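PDB 5TV7: putative peptidoglycan-binding/hydrolysing protein from Peptoclostridium difficile, which probably binds peptidoglycan through its putative peptidoglycan-binding domains and may take part in its hydrolysis. Local coordinates for residues K91-M96 with Q122-L127. Numbering follows the deposited sequence.
Sequences KTITIM and QIMLTL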
ATOM      1  N   LYS A  91      12.799 -14.788  -1.706  1.00 41.78           N
ATOM      2  CA  LYS A  91      12.131 -14.127  -0.568  1.00 40.74           C
ATOM      3  C   LYS A  91      12.036 -12.610  -0.769  1.00 36.96           C
ATOM      4  O   LYS A  91      12.308 -11.829   0.140  1.00 37.02           O
ATOM      5  CB  LYS A  91      12.817 -14.461   0.771  1.00 42.52           C
ATOM      6  CG  LYS A  91      12.666 -15.903   1.215  1.00 45.41           C
ATOM      7  CD  LYS A  91      13.470 -16.118   2.483  1.00 49.34           C
ATOM      8  CE  LYS A  91      13.378 -17.543   3.006  1.00 52.90           C
ATOM      9  NZ  LYS A  91      12.004 -17.868   3.452  1.00 53.36           N
ATOM     10  N   THR A  92      11.638 -12.201  -1.966  1.00 36.46           N
ATOM     11  CA  THR A  92      11.495 -10.776  -2.286  1.00 34.44           C
ATOM     12  C   THR A  92      10.211 -10.514  -3.052  1.00 32.20           C
ATOM     13  O   THR A  92       9.713 -11.380  -3.783  1.00 30.15           O
ATOM     14  CB  THR A  92      12.631 -10.264  -3.197  1.00 35.58           C
ATOM     15  OG1 THR A  92      12.639 -11.030  -4.409  1.00 36.58           O
ATOM     16  CG2 THR A  92      13.999 -10.354  -2.520  1.00 36.86           C
ATOM     17  N   ILE A  93       9.705  -9.299  -2.888  1.00 30.55           N
ATOM     18  CA  ILE A  93       8.539  -8.815  -3.615  1.00 30.23           C
ATOM     19  C   ILE A  93       8.955  -7.521  -4.284  1.00 29.72           C
ATOM     20  O   ILE A  93       9.518  -6.632  -3.639  1.00 28.90           O
ATOM     21  CB  ILE A  93       7.328  -8.562  -2.698  1.00 30.15           C
ATOM     22  CG1 ILE A  93       6.748  -9.909  -2.260  1.00 31.41           C
ATOM     23  CG2 ILE A  93       6.243  -7.749  -3.431  1.00 30.59           C
ATOM     24  CD1 ILE A  93       5.636  -9.797  -1.247  1.00 32.51           C
ATOM     25  N   THR A  94       8.656  -7.415  -5.572  1.00 29.80           N
ATOM     26  CA  THR A  94       8.972  -6.213  -6.328  1.00 30.17           C
ATOM     27  C   THR A  94       7.685  -5.571  -6.798  1.00 30.15           C
ATOM     28  O   THR A  94       6.826  -6.237  -7.376  1.00 30.16           O
ATOM     29  CB  THR A  94       9.852  -6.531  -7.558  1.00 30.98           C
ATOM     30  OG1 THR A  94      11.008  -7.238  -7.120  1.00 31.82           O
ATOM     31  CG2 THR A  94      10.298  -5.243  -8.278  1.00 31.01           C
ATOM     32  N   ILE A  95       7.542  -4.290  -6.478  1.00 31.16           N
ATOM     33  CA  ILE A  95       6.457  -3.469  -6.954  1.00 32.43           C
ATOM     34  C   ILE A  95       7.013  -2.770  -8.211  1.00 34.27           C
ATOM     35  O   ILE A  95       7.990  -2.025  -8.134  1.00 32.79           O
ATOM     36  CB  ILE A  95       6.027  -2.433  -5.899  1.00 34.41           C
ATOM     37  CG1 ILE A  95       5.574  -3.139  -4.600  1.00 35.09           C
ATOM     38  CG2 ILE A  95       4.919  -1.532  -6.453  1.00 36.15           C
ATOM     39  CD1 ILE A  95       4.382  -4.069  -4.737  1.00 34.07           C
HETATM   40  N   MSE A  96       6.389  -3.027  -9.354  1.00 36.52           N
HETATM   41  CA  MSE A  96       6.856  -2.518 -10.649  1.00 40.92           C
HETATM   42  C   MSE A  96       5.973  -1.457 -11.257  1.00 40.79           C
HETATM   43  O   MSE A  96       4.765  -1.610 -11.344  1.00 38.37           O
HETATM   44  CB  MSE A  96       6.933  -3.693 -11.633  1.00 45.99           C
HETATM   45  CG  MSE A  96       7.376  -4.986 -10.944  1.00 51.06           C
HETATM   46 SE   MSE A  96       7.828  -6.415 -12.226  1.00 60.61          SE
HETATM   47  CE  MSE A  96       5.985  -7.121 -12.405  1.00 57.00           C
ATOM     48  N   GLN A 122       0.774  -1.656   1.309  1.00 24.90           N
ATOM     49  CA  GLN A 122      -0.423  -0.862   1.051  1.00 25.67           C
ATOM     50  C   GLN A 122      -0.908  -1.026  -0.380  1.00 25.79           C
ATOM     51  O   GLN A 122      -2.108  -1.075  -0.627  1.00 27.09           O
ATOM     52  CB  GLN A 122      -0.172   0.615   1.385  1.00 26.13           C
ATOM     53  CG  GLN A 122      -0.115   0.834   2.892  1.00 26.58           C
ATOM     54  CD  GLN A 122       0.392   2.198   3.302  1.00 28.51           C
ATOM     55  OE1 GLN A 122       1.101   2.890   2.550  1.00 29.71           O
ATOM     56  NE2 GLN A 122       0.052   2.587   4.522  1.00 29.27           N
ATOM     57  N   ILE A 123       0.032  -1.089  -1.313  1.00 25.55           N
ATOM     58  CA  ILE A 123      -0.300  -1.303  -2.695  1.00 26.93           C
ATOM     59  C   ILE A 123      -0.972  -2.665  -2.867  1.00 26.39           C
ATOM     60  O   ILE A 123      -2.015  -2.749  -3.480  1.00 26.48           O
ATOM     61  CB  ILE A 123       0.927  -1.167  -3.596  1.00 27.74           C
ATOM     62  CG1 ILE A 123       1.272   0.321  -3.719  1.00 29.32           C
ATOM     63  CG2 ILE A 123       0.645  -1.764  -4.968  1.00 28.07           C
ATOM     64  CD1 ILE A 123       2.643   0.598  -4.270  1.00 31.35           C
HETATM   65  N   MSE A 124      -0.393  -3.699  -2.286  1.00 26.16           N
HETATM   66  CA  MSE A 124      -0.957  -5.054  -2.393  1.00 27.89           C
HETATM   67  C   MSE A 124      -2.314  -5.178  -1.723  1.00 28.79           C
HETATM   68  O   MSE A 124      -3.235  -5.792  -2.276  1.00 30.28           O
HETATM   69  CB  MSE A 124       0.054  -6.049  -1.826  1.00 28.73           C
HETATM   70  CG  MSE A 124       1.219  -6.160  -2.804  1.00 29.74           C
HETATM   71 SE   MSE A 124       2.416  -7.630  -2.310  1.00 32.29          SE
HETATM   72  CE  MSE A 124       3.223  -6.784  -0.762  1.00 31.77           C
ATOM     73  N   LEU A 125      -2.458  -4.593  -0.538  1.00 28.36           N
ATOM     74  CA  LEU A 125      -3.745  -4.622   0.180  1.00 28.56           C
ATOM     75  C   LEU A 125      -4.808  -3.892  -0.641  1.00 30.01           C
ATOM     76  O   LEU A 125      -5.943  -4.372  -0.777  1.00 29.29           O
ATOM     77  CB  LEU A 125      -3.613  -4.004   1.566  1.00 28.13           C
ATOM     78  CG  LEU A 125      -2.810  -4.797   2.584  1.00 28.67           C
ATOM     79  CD1 LEU A 125      -2.430  -3.919   3.768  1.00 29.65           C
ATOM     80  CD2 LEU A 125      -3.597  -6.012   3.053  1.00 29.35           C
ATOM     81  N   THR A 126      -4.425  -2.762  -1.234  1.00 29.74           N
ATOM     82  CA  THR A 126      -5.357  -2.010  -2.071  1.00 30.96           C
ATOM     83  C   THR A 126      -5.811  -2.832  -3.299  1.00 32.69           C
ATOM     84  O   THR A 126      -6.988  -2.785  -3.657  1.00 33.10           O
ATOM     85  CB  THR A 126      -4.788  -0.647  -2.474  1.00 30.60           C
ATOM     86  OG1 THR A 126      -4.454   0.085  -1.288  1.00 29.95           O
ATOM     87  CG2 THR A 126      -5.801   0.137  -3.265  1.00 33.30           C
ATOM     88  N   LEU A 127      -4.898  -3.593  -3.916  1.00 32.88           N
ATOM     89  CA  LEU A 127      -5.263  -4.474  -5.042  1.00 34.84           C
ATOM     90  C   LEU A 127      -6.288  -5.533  -4.652  1.00 34.79           C
ATOM     91  O   LEU A 127      -7.083  -5.952  -5.484  1.00 37.86           O
ATOM     92  CB  LEU A 127      -4.044  -5.193  -5.621  1.00 34.91           C
ATOM     93  CG  LEU A 127      -3.165  -4.431  -6.591  1.00 35.69           C
ATOM     94  CD1 LEU A 127      -1.882  -5.206  -6.843  1.00 36.26           C
ATOM     95  CD2 LEU A 127      -3.926  -4.190  -7.892  1.00 37.05           C
TER
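The ends of I93 and the selenomethionine M124 meet head on, and their contact is wholly apolar. The chain of M124 runs out extended as far as SE and then bends at its last torsion (chi3 -73°), which sets the terminal methyl against I93. There M124 CE lies 3.9 Å from I93 CD1, while M124 SE is 4.0 Å from I93 CG2, so both branches of the isoleucine meet the end of M124. A long, unbranched, flexible side chain suits this place because it bridges the gap between strand and helix. The side chains of I95, two residues along the strand and on the same face, and I123 lie at a slant to each other: I95 CG2 packs on I123 CD1 at 3.8 Å. I95 CD1, on the other branch, lies 4.3 Å from M124 CG. Beta-branched isoleucines fit well in a strand, and here each offers two arms to the helix. The contact is helix-on-sheet packing that joins strand 92-96, of a five-stranded antiparallel sheet, to helix 116-127 of the putative peptidoglycan-binding domain; the axes of strand 92-96 and helix segment 122-127 come within 10.6 Å, at 75°. M124 also touches W166 and L169 of helix 163-173, which extends the buried core. T126 suits a helix because its hydroxyl can bond back one turn: T126 OG1 lies 2.7 Å from Q122 O, which T126 N reaches from the opposite face of the carbonyl plane.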